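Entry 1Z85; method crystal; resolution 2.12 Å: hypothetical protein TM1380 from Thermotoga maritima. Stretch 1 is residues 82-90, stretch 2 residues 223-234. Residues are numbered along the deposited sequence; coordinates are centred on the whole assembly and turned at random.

Stretch 1 82-90: EPTEKLSVV
Stretch 2, residues 223-234: TVGYIALKKQKI

A strand packed against a helix commonly buries alternate side chains. The hypothetical protein TM1380 offers a compact example, in which two segments of one chain bury 381 Å² between them and the polar bonds gather where the loop before the strand meets the residues after the helix. Residues 87-90 begin a strand that continues later in the chain, and residues 223-230 (phi/psi near -60/-45) close a helix that begins earlier. Their axes run nearly antiparallel, at 168°, with a closest approach of 10.5 Å. The register is set by Leu87 CA, 7.7 Å from Ala228 CA, and by Val89 CA, 8.4 Å from Val224 CA; two residues of strand thus span about one turn of helix.

Stretch 1 enters as a loop that is extended except at Thr84. Pro83 (-78/150, C-gamma endo) points toward stretch 2, Pro83 CB lying 3.5 Å from Lys233 NZ in van der Waals packing without a hydrogen bond. Thr84 turns the chain at -74/-40 and makes no contact. Glu85 (-114/124) leaves the backbone sideways, with chi1 at 119°, off the usual wells, chi2 t and chi3 -36°. Its end comes nearer, and Glu85 OE2 and Lys231 NZ form a hydrogen-bonded salt bridge of 3.2 Å. Lys231 reaches it with chi1 and chi2 both m, chi3 -142° and chi4 t. The backbone is engaged as well: Glu85 O accepts a 2.7 Å hydrogen bond from Lys233 NZ.

Lys86 (-94/145) points away, and Lys86 NZ instead bonds Pro83 O at 2.6 Å, tying the loop to itself. Leu87 (-103/120; chi1 t, chi2 p) points toward the helix and has the largest covered area, 90 Å². Leu87 CD1 lies 4.0 Å from CG2 of Ile227 (chi1 m, chi2 t) and Leu87 CD2 4.2 Å from Ala228 CB, so the forked side chain touches two successive helical residues. Leu87 CB also rests 4.0 Å from Lys233 CE, the last carbon of a side chain whose m, m, t, t rotamer carries NZ to Glu85 O.

Ser88 (-115/145) is out of reach, as strand alternation predicts. Val89 (-129/134, chi1 t) faces the helix again, Val89 CG2 lying 4.4 Å from CG1 of Val224, also chi1 t: a looser apolar contact.

Both lysines lie at the helix end, where Gln232 adopts positive phi (53/34) in a Schellman motif, with Lys233 N bonded to Ala228 O at 2.7 Å and Gln232 N to Leu229 O at 3.0 Å. Lys231 (-82/3) and Lys233 (-77/-22), flanking Gln232, both point toward stretch 1.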

# COMPACT_ATOMS: atom_id res chain seq x y z
N GLU B 82 -1.83 24.84 -11.39
CA GLU B 82 -1.65 23.77 -12.36
C GLU B 82 -0.17 23.52 -12.54
O GLU B 82 0.60 24.47 -12.66
CB GLU B 82 -2.31 24.08 -13.72
N PRO B 83 0.25 22.25 -12.54
CA PRO B 83 1.68 21.96 -12.68
C PRO B 83 2.13 22.10 -14.14
O PRO B 83 1.34 21.86 -15.05
CB PRO B 83 1.78 20.50 -12.23
CG PRO B 83 0.48 19.94 -12.66
CD PRO B 83 -0.55 21.02 -12.47
N THR B 84 3.39 22.48 -14.34
CA THR B 84 3.95 22.56 -15.68
C THR B 84 4.22 21.18 -16.26
O THR B 84 3.99 20.98 -17.44
CB THR B 84 5.26 23.33 -15.73
OG1 THR B 84 5.40 24.10 -14.54
CG2 THR B 84 5.30 24.23 -16.96
N GLU B 85 4.72 20.24 -15.45
CA GLU B 85 4.82 18.87 -15.96
C GLU B 85 3.90 17.86 -15.24
O GLU B 85 3.86 17.74 -14.02
CB GLU B 85 6.28 18.45 -16.14
CG GLU B 85 6.84 17.29 -15.38
CD GLU B 85 8.33 17.15 -15.71
OE1 GLU B 85 8.69 17.41 -16.88
OE2 GLU B 85 9.14 16.82 -14.80
N LYS B 86 3.09 17.20 -16.05
CA LYS B 86 1.99 16.41 -15.53
C LYS B 86 2.44 14.96 -15.36
O LYS B 86 3.25 14.45 -16.14
CB LYS B 86 0.76 16.45 -16.43
CG LYS B 86 0.34 17.83 -16.95
CD LYS B 86 -1.01 18.32 -16.41
CE LYS B 86 -1.37 19.70 -17.01
NZ LYS B 86 -0.33 20.76 -16.77
N LEU B 87 1.90 14.35 -14.31
CA LEU B 87 1.95 12.91 -14.12
C LEU B 87 0.58 12.33 -14.46
O LEU B 87 -0.44 12.68 -13.85
CB LEU B 87 2.34 12.61 -12.68
CG LEU B 87 2.29 11.12 -12.28
CD1 LEU B 87 3.23 10.29 -13.12
CD2 LEU B 87 2.62 10.97 -10.84
N SER B 88 0.54 11.46 -15.45
CA SER B 88 -0.72 10.85 -15.92
C SER B 88 -0.67 9.34 -15.63
O SER B 88 0.39 8.73 -15.70
CB SER B 88 -0.92 11.11 -17.43
OG SER B 88 -0.89 12.51 -17.69
N VAL B 89 -1.82 8.76 -15.29
CA VAL B 89 -1.93 7.33 -15.09
C VAL B 89 -3.11 6.80 -15.92
O VAL B 89 -4.19 7.37 -15.90
CB VAL B 89 -2.13 7.01 -13.59
CG1 VAL B 89 -2.27 5.55 -13.36
CG2 VAL B 89 -0.89 7.51 -12.74
N VAL B 90 -2.89 5.70 -16.62
CA VAL B 90 -3.97 4.95 -17.27
C VAL B 90 -4.41 3.87 -16.31
O VAL B 90 -3.61 2.99 -15.96
CB VAL B 90 -3.53 4.30 -18.55
CG1 VAL B 90 -4.64 3.48 -19.13
CG2 VAL B 90 -3.07 5.38 -19.52
N THR B 223 5.01 1.35 -7.39
CA THR B 223 5.36 1.83 -8.74
C THR B 223 5.02 3.28 -8.96
O THR B 223 5.87 4.07 -9.32
CB THR B 223 4.67 0.95 -9.79
OG1 THR B 223 5.14 -0.39 -9.65
CG2 THR B 223 4.97 1.45 -11.19
N VAL B 224 3.76 3.63 -8.76
CA VAL B 224 3.31 5.00 -8.98
C VAL B 224 3.91 5.91 -7.93
O VAL B 224 4.24 7.06 -8.19
CB VAL B 224 1.77 5.06 -8.92
CG1 VAL B 224 1.25 6.50 -9.05
CG2 VAL B 224 1.19 4.17 -9.97
N GLY B 225 4.04 5.40 -6.73
CA GLY B 225 4.60 6.17 -5.62
C GLY B 225 6.07 6.49 -5.72
O GLY B 225 6.49 7.60 -5.37
N TYR B 226 6.86 5.54 -6.22
CA TYR B 226 8.26 5.80 -6.50
C TYR B 226 8.42 6.88 -7.58
O TYR B 226 9.24 7.78 -7.47
CB TYR B 226 8.95 4.54 -6.97
CG TYR B 226 10.34 4.78 -7.54
CD1 TYR B 226 11.43 5.15 -6.72
CD2 TYR B 226 10.57 4.67 -8.90
CE1 TYR B 226 12.70 5.39 -7.26
CE2 TYR B 226 11.82 4.87 -9.44
CZ TYR B 226 12.87 5.23 -8.63
OH TYR B 226 14.10 5.44 -9.23
N ILE B 227 7.67 6.72 -8.66
CA ILE B 227 7.68 7.68 -9.73
C ILE B 227 7.27 9.09 -9.24
O ILE B 227 7.92 10.06 -9.52
CB ILE B 227 6.80 7.17 -10.92
CG1 ILE B 227 7.51 6.00 -11.63
CG2 ILE B 227 6.54 8.33 -11.90
CD1 ILE B 227 6.62 5.03 -12.42
N ALA B 228 6.18 9.20 -8.49
CA ALA B 228 5.74 10.47 -7.93
C ALA B 228 6.77 11.11 -7.05
O ALA B 228 6.97 12.31 -7.05
CB ALA B 228 4.46 10.24 -7.14
N LEU B 229 7.42 10.28 -6.24
CA LEU B 229 8.54 10.70 -5.40
C LEU B 229 9.67 11.32 -6.18
O LEU B 229 10.13 12.40 -5.86
CB LEU B 229 9.09 9.49 -4.66
CG LEU B 229 8.82 9.38 -3.17
CD1 LEU B 229 9.54 8.11 -2.63
CD2 LEU B 229 9.29 10.60 -2.42
N LYS B 230 10.13 10.58 -7.20
CA LYS B 230 11.23 10.99 -8.08
C LYS B 230 10.85 12.30 -8.80
O LYS B 230 11.64 13.21 -8.90
CB LYS B 230 11.53 9.86 -9.07
CG LYS B 230 12.98 9.64 -9.43
CD LYS B 230 13.84 9.17 -8.26
N LYS B 231 9.61 12.40 -9.25
CA LYS B 231 9.09 13.61 -9.88
C LYS B 231 8.65 14.71 -8.92
O LYS B 231 8.14 15.77 -9.34
CB LYS B 231 7.91 13.21 -10.76
CG LYS B 231 8.33 12.47 -12.00
CD LYS B 231 9.30 13.34 -12.74
CE LYS B 231 9.16 13.28 -14.22
NZ LYS B 231 10.41 13.93 -14.71
N GLN B 232 8.84 14.47 -7.63
CA GLN B 232 8.42 15.39 -6.59
C GLN B 232 6.95 15.79 -6.67
O GLN B 232 6.60 16.93 -6.36
CB GLN B 232 9.35 16.59 -6.59
CG GLN B 232 10.49 16.38 -5.63
CD GLN B 232 11.84 16.61 -6.23
OE1 GLN B 232 12.62 15.67 -6.41
NE2 GLN B 232 12.15 17.87 -6.53
N LYS B 233 6.09 14.88 -7.09
CA LYS B 233 4.66 15.06 -6.99
C LYS B 233 4.18 14.82 -5.55
O LYS B 233 3.11 15.28 -5.15
CB LYS B 233 3.96 14.11 -7.94
CG LYS B 233 4.25 14.44 -9.44
CD LYS B 233 3.46 15.62 -9.89
CE LYS B 233 3.75 16.06 -11.30
NZ LYS B 233 2.97 17.33 -11.49
N ILE B 234 4.97 14.08 -4.79
CA ILE B 234 4.84 14.01 -3.32
C ILE B 234 6.19 14.23 -2.61
O ILE B 234 7.31 14.29 -3.21
CB ILE B 234 4.28 12.65 -2.84
CG1 ILE B 234 5.02 11.51 -3.55
CG2 ILE B 234 2.84 12.64 -3.04
CD1 ILE B 234 4.68 10.15 -3.09
OXT ILE B 234 6.16 14.32 -1.37